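Local coordinates for protein probable glutamine synthetase (Pseudomonas aeruginosa, PDB 4HPP) that is a probable member of the glutamine synthetase family, pairing an N-terminal domain with a catalytic domain that holds magnesium and glutamic acid, at residues I20-S25 with P50-D55; S58-H63 with L413-A418; M176-Y181 with Q185-C190. All coordinates share one frame; numbering follows the deposited sequence.

How the contacts relate
From the N terminus, contact 1 comes first: a salt bridge ties strand 21-27 to the loop after strand 39-41, closing a short excursion within the N-terminal domain. The loop after strand 39-41 runs straight on into contact 2, whose second half arrives some 350 residues later on helix 410-427 and joins the N-terminal domain to the catalytic one; contacts 1 and 2 lie about 14 Å apart between centres. Contact 3, a hairpin of the catalytic domain, opens and closes within that long excursion. Centre to centre, it is about 28 Å from contact 1 and about 37 Å from contact 2 in the same chain, yet across a subunit interface Tyr181 of one copy meets Asp52 of another.

Contact 1 (I20-S25 with P50-D55); sequences ITRGRS and PQDLID
Arg22 and Asp52 reach for each other from opposite directions and meet in a single salt bridge, with NH2 of Arg22 2.9 Å from OD1 of Asp52. Arg22 sits on strand 21-27, which borders the five-stranded mixed sheet of the N-terminal domain within this chain, while Asp52 lies in the long loop between strands 39-41 and 66-78. One oxygen does the work: OD2 of Asp52 is 4.3 Å from the same NH2, so the pair is not a two-pronged, side-on one. The acceptor lies in the guanidinium plane, whereas NH2 approaches the syn side of OD1 from 29° outside the carboxylate plane. The N-H...O angle is 137°, a noticeably bent bond, and the two flat groups are turned 49° against each other.

Further out, other partners act on the same guanidinium. NH1 of Arg22 forms a second salt bridge with OD1 of Asp16, and NE gives its hydrogen to the carbonyl oxygen of Ala147 of a neighbouring subunit. The backbone N of that same Ala147 is bound by OD2 of Asp52, so the carboxylate is shared between Arg22 of its own chain and a backbone N-H of the next, and the salt bridge is part of the subunit interface. With acids at NH1 and NH2 and a carbonyl at NE, the rotation of the guanidinium is fixed.

The path of the side chain explains its reach. Arg22 CG lies beside the backbone N, and the chain then bends at chi3, swinging the guanidinium past Ile20, two residues back on the same side of the backbone. A branch of that isoleucine lies over one face of the group, offset toward its rim, with Ile20 CG2 3.7 Å from Arg22 CZ.

Contact 2 (S58-H63 with L413-A418); sequences SPWGSH and LDTYLA
Pro59 and Trp60 meet the helical segment 413-418 from an irregular backbone, residues 58-63 of the loop between strands 39-41 and 66-78, bent by an ST turn at Ser58. The turn is closed by Trp60 N, which donates to Ser58 OG at 2.9 Å with an N-H...O angle of 159°. Across the contact everything is van der Waals packing, without a hydrogen bond. The indole presents its edge: Trp60 NE1 is 3.3 Å from Thr415 CG2, which lies near the ring plane, and the threonine side chain crosses the tryptophan at about a right angle. Pro59 fills in beside it, its CD 4.0 Å from Thr415 CB and its CG 4.4 Å from Asp414 CB. Pro59 CB also lies above the rim of one indole face. With Trp60 CG beside the backbone N (chi1 -57°), the ring swings round so that its pyrrole edge faces the helix. Ser58 OG is also hydrogen-bonded to Ser47 OG, and Trp104 meets the indole at a steep tilt. A loop of the N-terminal domain, leading into strand 66-78, thus packs on Thr415 of helix 410-427 in the catalytic domain, while Leu413 and Leu417 of that helix pack on Leu398 of helix 391-399.

Contact 3 (M176-Y181 with Q185-C190); sequences MFLPEY and QYEVTC. With MG (magnesium ion), chain B; GLU (glutamic acid), chain D.
Phe177 and Tyr186 carry the closely packed face of this contact, together with Pro179 and Val188. Phe177 CZ comes within 3.4 Å of Tyr186 CD1, but the ring planes, 21° apart, are slid so far that they barely overlap; Pro179 CB fills in at 3.9 Å from Tyr186 CE1. Helices 150-155 and 159-169 close over this layer, and the tyrosine hydroxyl is bound by the carbonyl of Ala152.

The backbones form an antiparallel beta hairpin of the catalytic domain. Leu178 and Glu187 make the central hydrogen-bonded pair, and Glu180 N donates to Gln185 O at 2.7 Å from well above the carbonyl plane. In the Met176-Thr189 pair, the bond from Met176 N is weak and the one from Thr189 N sound.

The other face carries the magnesium site. Glu187 runs fully extended, with CG anti to its backbone N (chi1 -170°), while Glu180 kinks at chi2, so that its side chain slants across that of Glu187. Glu180 OE1 binds the magnesium ion at 2.1 Å and Glu187 OE2 at 2.5 Å; the metal, which Glu133 also binds, explains why these two oxygens tolerate being 3.0 Å apart. OE2 of the bound glutamic acid is a further ligand.

Here packing gives way to water: one molecule donates to Glu180 OE2 and Gln185 OE1 and accepts from the amino nitrogen of the glutamic acid. Gln185 NE2 is hydrogen-bonded to Asn233 OD1. The side chain of Tyr181 sets out away from strand 185-194, and its hydroxyl is bound to the carbonyl of Asp52 of a neighbouring subunit.

Contact 1 (I20-S25 with P50-D55)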
loop_
_atom_site.group_PDB
_atom_site.type_symbol
_atom_site.label_atom_id
_atom_site.label_comp_id
_atom_site.label_asym_id
_atom_site.label_seq_id
_atom_site.Cartn_x
_atom_site.Cartn_y
_atom_site.Cartn_z
ATOM N N ILE A 20 37.037 6.209 -12.758
ATOM C CA ILE A 20 36.093 5.151 -12.342
ATOM C C ILE A 20 36.782 4.062 -11.512
ATOM O O ILE A 20 37.886 3.616 -11.863
ATOM C CB ILE A 20 35.406 4.495 -13.575
ATOM C CG1 ILE A 20 34.341 5.412 -14.178
ATOM C CG2 ILE A 20 34.528 3.328 -13.153
ATOM C CD1 ILE A 20 34.877 6.706 -14.704
ATOM N N THR A 21 36.130 3.611 -10.432
ATOM C CA THR A 21 36.642 2.536 -9.549
ATOM C C THR A 21 35.942 1.261 -9.909
ATOM O O THR A 21 34.708 1.189 -9.827
ATOM C CB THR A 21 36.272 2.821 -8.100
ATOM O OG1 THR A 21 36.455 4.191 -7.891
ATOM C CG2 THR A 21 37.104 2.110 -7.108
ATOM N N ARG A 22 36.735 0.250 -10.239
ATOM C CA ARG A 22 36.307 -0.997 -10.832
ATOM C C ARG A 22 36.947 -2.140 -10.056
ATOM O O ARG A 22 38.008 -1.944 -9.454
ATOM C CB ARG A 22 36.809 -1.010 -12.267
ATOM C CG ARG A 22 36.013 -0.030 -13.144
ATOM C CD ARG A 22 36.721 0.488 -14.393
ATOM N NE ARG A 22 35.691 0.527 -15.399
ATOM C CZ ARG A 22 35.383 1.536 -16.234
ATOM N NH1 ARG A 22 36.071 2.654 -16.361
ATOM N NH2 ARG A 22 34.368 1.366 -17.018
ATOM N N GLY A 23 36.326 -3.325 -10.052
ATOM C CA GLY A 23 37.001 -4.462 -9.494
ATOM C C GLY A 23 36.189 -5.710 -9.608
ATOM O O GLY A 23 35.274 -5.789 -10.441
ATOM N N ARG A 24 36.505 -6.674 -8.727
ATOM C CA ARG A 24 35.955 -8.011 -8.779
ATOM C C ARG A 24 35.851 -8.469 -7.372
ATOM O O ARG A 24 36.640 -8.034 -6.543
ATOM C CB ARG A 24 36.954 -8.945 -9.439
ATOM C CG ARG A 24 36.954 -8.833 -10.934
ATOM C CD ARG A 24 37.916 -9.806 -11.560
ATOM N NE ARG A 24 38.217 -9.366 -12.906
ATOM C CZ ARG A 24 38.953 -10.069 -13.750
ATOM N NH1 ARG A 24 39.445 -11.223 -13.330
ATOM N NH2 ARG A 24 39.211 -9.608 -14.988
ATOM N N SER A 25 34.941 -9.388 -7.070
ATOM C CA SER A 25 34.800 -9.739 -5.668
ATOM C C SER A 25 34.820 -11.233 -5.433
ATOM O O SER A 25 34.638 -12.039 -6.374
ATOM C CB SER A 25 33.540 -9.092 -5.091
ATOM O OG SER A 25 32.399 -9.830 -5.490
ATOM N N PRO A 50 35.110 7.632 -20.519
ATOM C CA PRO A 50 33.916 7.666 -19.676
ATOM C C PRO A 50 32.673 6.985 -20.276
ATOM O O PRO A 50 31.811 6.500 -19.544
ATOM C CB PRO A 50 33.704 9.161 -19.454
ATOM C CG PRO A 50 35.106 9.741 -19.471
ATOM C CD PRO A 50 35.870 8.907 -20.474
ATOM N N GLN A 51 32.601 6.904 -21.595
ATOM C CA GLN A 51 31.414 6.378 -22.261
ATOM C C GLN A 51 31.528 4.880 -22.477
ATOM O O GLN A 51 30.722 4.284 -23.180
ATOM C CB GLN A 51 31.143 7.117 -23.575
ATOM C CG GLN A 51 30.904 8.605 -23.387
ATOM C CD GLN A 51 32.193 9.399 -23.155
ATOM O OE1 GLN A 51 33.317 8.904 -23.376
ATOM N NE2 GLN A 51 32.036 10.638 -22.674
ATOM N N ASP A 52 32.548 4.299 -21.859
ATOM C CA ASP A 52 32.768 2.846 -21.825
ATOM C C ASP A 52 33.250 2.226 -23.121
ATOM O O ASP A 52 33.088 1.025 -23.335
ATOM C CB ASP A 52 31.551 2.098 -21.224
ATOM C CG ASP A 52 31.619 2.002 -19.663
ATOM O OD1 ASP A 52 32.691 2.374 -19.091
ATOM O OD2 ASP A 52 30.617 1.562 -19.045
ATOM N N LEU A 53 33.874 3.038 -23.971
ATOM C CA LEU A 53 34.389 2.549 -25.259
ATOM C C LEU A 53 35.896 2.549 -25.259
ATOM O O LEU A 53 36.536 3.413 -24.671
ATOM C CB LEU A 53 33.818 3.340 -26.466
ATOM C CG LEU A 53 32.370 2.890 -26.759
ATOM C CD1 LEU A 53 31.465 3.999 -27.294
ATOM C CD2 LEU A 53 32.318 1.620 -27.624
ATOM N N ILE A 54 36.440 1.536 -25.902
ATOM C CA ILE A 54 37.844 1.449 -26.231
ATOM C C ILE A 54 38.007 1.671 -27.761
ATOM O O ILE A 54 37.203 1.150 -28.573
ATOM C CB ILE A 54 38.351 0.062 -25.833
ATOM C CG1 ILE A 54 38.455 -0.034 -24.299
ATOM C CG2 ILE A 54 39.702 -0.200 -26.458
ATOM C CD1 ILE A 54 38.395 -1.451 -23.744
ATOM N N ASP A 55 39.017 2.461 -28.142
ATOM C CA ASP A 55 39.438 2.611 -29.548
ATOM C C ASP A 55 40.435 1.559 -29.972
ATOM O O ASP A 55 41.014 0.887 -29.125
ATOM C CB ASP A 55 40.114 3.953 -29.780
ATOM C CG ASP A 55 40.047 4.364 -31.219
ATOM O OD1 ASP A 55 38.954 4.785 -31.629
ATOM O OD2 ASP A 55 41.050 4.225 -31.950
#

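Contact 2 (S58-H63 with L413-A418)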
loop_
_atom_site.group_PDB
_atom_site.type_symbol
_atom_site.label_atom_id
_atom_site.label_comp_id
_atom_site.label_asym_id
_atom_site.label_seq_id
_atom_site.Cartn_x
_atom_site.Cartn_y
_atom_site.Cartn_z
ATOM N N SER A 58 44.362 2.143 -28.777
ATOM C CA SER A 58 44.892 1.623 -27.518
ATOM C C SER A 58 46.192 0.866 -27.737
ATOM O O SER A 58 46.324 0.165 -28.735
ATOM C CB SER A 58 43.880 0.662 -26.901
ATOM O OG SER A 58 44.508 -0.148 -25.925
ATOM N N PRO A 59 47.148 0.983 -26.799
ATOM C CA PRO A 59 48.365 0.199 -26.939
ATOM C C PRO A 59 48.191 -1.235 -26.459
ATOM O O PRO A 59 49.140 -2.029 -26.582
ATOM C CB PRO A 59 49.382 0.930 -26.028
ATOM C CG PRO A 59 48.696 2.145 -25.514
ATOM C CD PRO A 59 47.217 1.872 -25.634
ATOM N N TRP A 60 47.001 -1.569 -25.950
ATOM C CA TRP A 60 46.852 -2.757 -25.090
ATOM C C TRP A 60 46.146 -3.953 -25.661
ATOM O O TRP A 60 46.166 -5.026 -25.037
ATOM C CB TRP A 60 46.259 -2.383 -23.725
ATOM C CG TRP A 60 47.073 -1.340 -23.010
ATOM C CD1 TRP A 60 46.691 -0.054 -22.674
ATOM C CD2 TRP A 60 48.480 -1.457 -22.552
ATOM N NE1 TRP A 60 47.727 0.614 -22.045
ATOM C CE2 TRP A 60 48.821 -0.164 -21.948
ATOM C CE3 TRP A 60 49.459 -2.477 -22.586
ATOM C CZ2 TRP A 60 50.076 0.091 -21.418
ATOM C CZ3 TRP A 60 50.727 -2.205 -22.036
ATOM C CH2 TRP A 60 51.028 -0.947 -21.477
ATOM N N GLY A 61 45.534 -3.800 -26.838
ATOM C CA GLY A 61 44.946 -4.936 -27.553
ATOM C C GLY A 61 45.972 -6.046 -27.780
ATOM O O GLY A 61 47.172 -5.778 -27.962
ATOM N N SER A 62 45.500 -7.293 -27.778
ATOM C CA SER A 62 46.376 -8.472 -27.699
ATOM C C SER A 62 46.999 -8.592 -26.307
ATOM O O SER A 62 46.472 -9.333 -25.465
ATOM C CB SER A 62 47.457 -8.484 -28.796
ATOM O OG SER A 62 48.467 -9.441 -28.503
ATOM N N HIS A 63 48.084 -7.835 -26.086
ATOM C CA HIS A 63 48.906 -7.849 -24.852
ATOM C C HIS A 63 48.362 -8.670 -23.681
ATOM O O HIS A 63 47.138 -8.704 -23.415
ATOM C CB HIS A 63 49.309 -6.418 -24.395
ATOM C CG HIS A 63 50.422 -5.751 -25.236
ATOM N ND1 HIS A 63 51.376 -6.450 -25.904
ATOM C CD2 HIS A 63 50.717 -4.395 -25.451
ATOM C CE1 HIS A 63 52.213 -5.589 -26.530
ATOM N NE2 HIS A 63 51.808 -4.334 -26.251
ATOM N N LEU A 413 51.035 7.729 -20.377
ATOM C CA LEU A 413 50.806 8.961 -21.047
ATOM C C LEU A 413 50.077 8.674 -22.377
ATOM O O LEU A 413 49.027 9.290 -22.655
ATOM C CB LEU A 413 52.136 9.699 -21.184
ATOM C CG LEU A 413 52.217 11.026 -21.922
ATOM C CD1 LEU A 413 51.202 12.054 -21.404
ATOM C CD2 LEU A 413 53.654 11.499 -21.777
ATOM N N ASP A 414 50.595 7.683 -23.124
ATOM C CA ASP A 414 50.036 7.207 -24.407
ATOM C C ASP A 414 48.635 6.733 -24.232
ATOM O O ASP A 414 47.729 7.116 -25.027
ATOM C CB ASP A 414 50.807 6.001 -24.966
ATOM C CG ASP A 414 52.191 6.344 -25.485
ATOM O OD1 ASP A 414 52.811 7.359 -25.070
ATOM O OD2 ASP A 414 52.671 5.549 -26.314
ATOM N N THR A 415 48.444 5.877 -23.219
ATOM C CA THR A 415 47.110 5.305 -23.014
ATOM C C THR A 415 46.095 6.363 -22.539
ATOM O O THR A 415 44.938 6.406 -23.014
ATOM C CB THR A 415 47.145 3.966 -22.260
ATOM O OG1 THR A 415 45.983 3.821 -21.439
ATOM C CG2 THR A 415 48.392 3.835 -21.432
ATOM N N TYR A 416 46.579 7.288 -21.714
ATOM C CA TYR A 416 45.789 8.443 -21.290
ATOM C C TYR A 416 45.481 9.373 -22.438
ATOM O O TYR A 416 44.314 9.705 -22.714
ATOM C CB TYR A 416 46.507 9.216 -20.181
ATOM C CG TYR A 416 45.602 10.236 -19.545
ATOM C CD1 TYR A 416 45.541 11.550 -20.020
ATOM C CD2 TYR A 416 44.745 9.881 -18.510
ATOM C CE1 TYR A 416 44.681 12.484 -19.454
ATOM C CE2 TYR A 416 43.887 10.810 -17.942
ATOM C CZ TYR A 416 43.864 12.099 -18.405
ATOM O OH TYR A 416 43.017 12.999 -17.836
ATOM N N LEU A 417 46.538 9.809 -23.105
ATOM C CA LEU A 417 46.400 10.735 -24.218
ATOM C C LEU A 417 45.515 10.214 -25.326
ATOM O O LEU A 417 44.765 10.968 -25.940
ATOM C CB LEU A 417 47.770 11.026 -24.813
ATOM C CG LEU A 417 48.638 12.113 -24.192
ATOM C CD1 LEU A 417 49.865 12.241 -25.064
ATOM C CD2 LEU A 417 47.906 13.455 -24.069
ATOM N N ALA A 418 45.595 8.919 -25.586
ATOM C CA ALA A 418 44.726 8.315 -26.602
ATOM C C ALA A 418 43.311 8.149 -26.116
ATOM O O ALA A 418 42.324 8.498 -26.841
ATOM C CB ALA A 418 45.279 6.995 -27.042
#

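Contact 3 (M176-Y181 with Q185-C190)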
loop_
_atom_site.group_PDB
_atom_site.type_symbol
_atom_site.label_atom_id
_atom_site.label_comp_id
_atom_site.label_asym_id
_atom_site.label_seq_id
_atom_site.Cartn_x
_atom_site.Cartn_y
_atom_site.Cartn_z
ATOM N N MET A 176 33.531 17.423 8.587
ATOM C CA MET A 176 32.583 18.508 8.337
ATOM C C MET A 176 31.528 18.011 7.340
ATOM O O MET A 176 31.872 17.301 6.411
ATOM C CB MET A 176 33.339 19.672 7.746
ATOM C CG MET A 176 33.084 21.045 8.315
ATOM S SD MET A 176 33.430 21.240 10.078
ATOM C CE MET A 176 32.139 22.446 10.344
ATOM N N PHE A 177 30.251 18.352 7.535
ATOM C CA PHE A 177 29.210 18.099 6.527
ATOM C C PHE A 177 28.410 19.363 6.446
ATOM O O PHE A 177 28.102 19.962 7.462
ATOM C CB PHE A 177 28.283 16.905 6.881
ATOM C CG PHE A 177 27.162 16.693 5.887
ATOM C CD1 PHE A 177 27.311 15.795 4.825
ATOM C CD2 PHE A 177 25.969 17.400 5.997
ATOM C CE1 PHE A 177 26.301 15.671 3.855
ATOM C CE2 PHE A 177 24.951 17.248 5.050
ATOM C CZ PHE A 177 25.117 16.369 3.993
ATOM N N LEU A 178 28.095 19.811 5.248
ATOM C CA LEU A 178 27.406 21.106 5.141
ATOM C C LEU A 178 26.606 21.201 3.845
ATOM O O LEU A 178 27.058 20.701 2.819
ATOM C CB LEU A 178 28.454 22.232 5.237
ATOM C CG LEU A 178 29.708 22.221 4.343
ATOM C CD1 LEU A 178 29.606 23.265 3.230
ATOM C CD2 LEU A 178 30.990 22.454 5.136
ATOM N N PRO A 179 25.430 21.844 3.870
ATOM C CA PRO A 179 24.791 22.202 2.553
ATOM C C PRO A 179 25.623 23.288 1.907
ATOM O O PRO A 179 26.178 24.127 2.624
ATOM C CB PRO A 179 23.459 22.811 2.940
ATOM C CG PRO A 179 23.709 23.343 4.338
ATOM C CD PRO A 179 24.726 22.449 5.021
ATOM N N GLU A 180 25.788 23.235 0.582
ATOM C CA GLU A 180 26.622 24.208 -0.139
ATOM C C GLU A 180 25.755 25.194 -0.979
ATOM O O GLU A 180 24.524 25.301 -0.809
ATOM C CB GLU A 180 27.595 23.468 -1.066
ATOM C CG GLU A 180 29.030 23.417 -0.583
ATOM C CD GLU A 180 29.809 24.689 -0.829
ATOM O OE1 GLU A 180 30.990 24.742 -0.438
ATOM O OE2 GLU A 180 29.265 25.635 -1.422
ATOM N N TYR A 181 26.393 25.860 -1.937
ATOM C CA TYR A 181 25.760 27.003 -2.611
ATOM C C TYR A 181 24.616 26.558 -3.537
ATOM O O TYR A 181 23.549 27.144 -3.497
ATOM C CB TYR A 181 26.827 27.995 -3.229
ATOM C CG TYR A 181 26.249 29.210 -3.876
ATOM C CD1 TYR A 181 25.327 30.022 -3.194
ATOM C CD2 TYR A 181 26.600 29.559 -5.189
ATOM C CE1 TYR A 181 24.754 31.132 -3.793
ATOM C CE2 TYR A 181 26.034 30.666 -5.816
ATOM C CZ TYR A 181 25.113 31.441 -5.126
ATOM O OH TYR A 181 24.570 32.535 -5.748
ATOM N N GLN A 185 23.096 20.840 -3.221
ATOM C CA GLN A 185 24.495 20.627 -3.096
ATOM C C GLN A 185 24.896 20.454 -1.620
ATOM O O GLN A 185 24.455 21.245 -0.738
ATOM C CB GLN A 185 25.249 21.769 -3.703
ATOM C CG GLN A 185 26.696 21.409 -3.972
ATOM C CD GLN A 185 27.515 22.532 -4.564
ATOM O OE1 GLN A 185 27.276 23.722 -4.291
ATOM N NE2 GLN A 185 28.526 22.162 -5.354
ATOM N N TYR A 186 25.740 19.443 -1.383
ATOM C CA TYR A 186 26.383 19.204 -0.079
ATOM C C TYR A 186 27.889 19.001 -0.203
ATOM O O TYR A 186 28.407 18.742 -1.275
ATOM C CB TYR A 186 25.774 17.996 0.601
ATOM C CG TYR A 186 24.300 18.227 0.798
ATOM C CD1 TYR A 186 23.842 18.817 1.982
ATOM C CD2 TYR A 186 23.367 17.960 -0.240
ATOM C CE1 TYR A 186 22.527 19.086 2.180
ATOM C CE2 TYR A 186 22.026 18.212 -0.030
ATOM C CZ TYR A 186 21.619 18.781 1.189
ATOM O OH TYR A 186 20.304 19.075 1.459
ATOM N N GLU A 187 28.585 19.194 0.906
ATOM C CA GLU A 187 30.011 18.992 0.963
ATOM C C GLU A 187 30.373 18.224 2.230
ATOM O O GLU A 187 29.903 18.522 3.333
ATOM C CB GLU A 187 30.742 20.316 0.917
ATOM C CG GLU A 187 32.254 20.156 0.719
ATOM C CD GLU A 187 33.043 21.469 0.826
ATOM O OE1 GLU A 187 34.290 21.441 0.752
ATOM O OE2 GLU A 187 32.437 22.539 0.959
ATOM N N VAL A 188 31.197 17.213 2.048
ATOM C CA VAL A 188 31.799 16.555 3.179
ATOM C C VAL A 188 33.345 16.637 3.089
ATOM O O VAL A 188 33.925 16.516 2.004
ATOM C CB VAL A 188 31.259 15.136 3.369
ATOM C CG1 VAL A 188 31.452 14.291 2.110
ATOM C CG2 VAL A 188 31.924 14.487 4.581
ATOM N N THR A 189 33.981 16.924 4.225
ATOM C CA THR A 189 35.418 17.078 4.289
ATOM C C THR A 189 35.891 16.080 5.352
ATOM O O THR A 189 35.136 15.651 6.269
ATOM C CB THR A 189 35.858 18.509 4.690
ATOM O OG1 THR A 189 35.275 18.825 5.936
ATOM C CG2 THR A 189 35.418 19.599 3.742
ATOM N N CYS A 190 37.147 15.700 5.220
ATOM C CA CYS A 190 37.747 14.774 6.140
ATOM C C CYS A 190 39.111 15.260 6.573
ATOM O O CYS A 190 39.668 16.212 6.003
ATOM C CB CYS A 190 37.896 13.417 5.482
ATOM S SG CYS A 190 36.327 12.635 5.090
HETATM MG MG MG B . 33.032 24.217 -0.825
HETATM N N GLU D . 31.533 24.877 -6.025
HETATM C CA GLU D . 32.869 25.572 -6.218
HETATM C C GLU D . 33.862 24.875 -7.176
HETATM O O GLU D . 33.501 24.411 -8.251
HETATM C CB GLU D . 33.546 25.788 -4.870
HETATM C CG GLU D . 32.859 26.817 -4.014
HETATM C CD GLU D . 33.413 26.848 -2.627
HETATM O OE1 GLU D . 34.013 27.880 -2.292
HETATM O OE2 GLU D . 33.263 25.845 -1.888
HETATM O OXT GLU D . 35.061 24.740 -6.904
HETATM O O HOH W 1 29.289 25.675 -4.534
#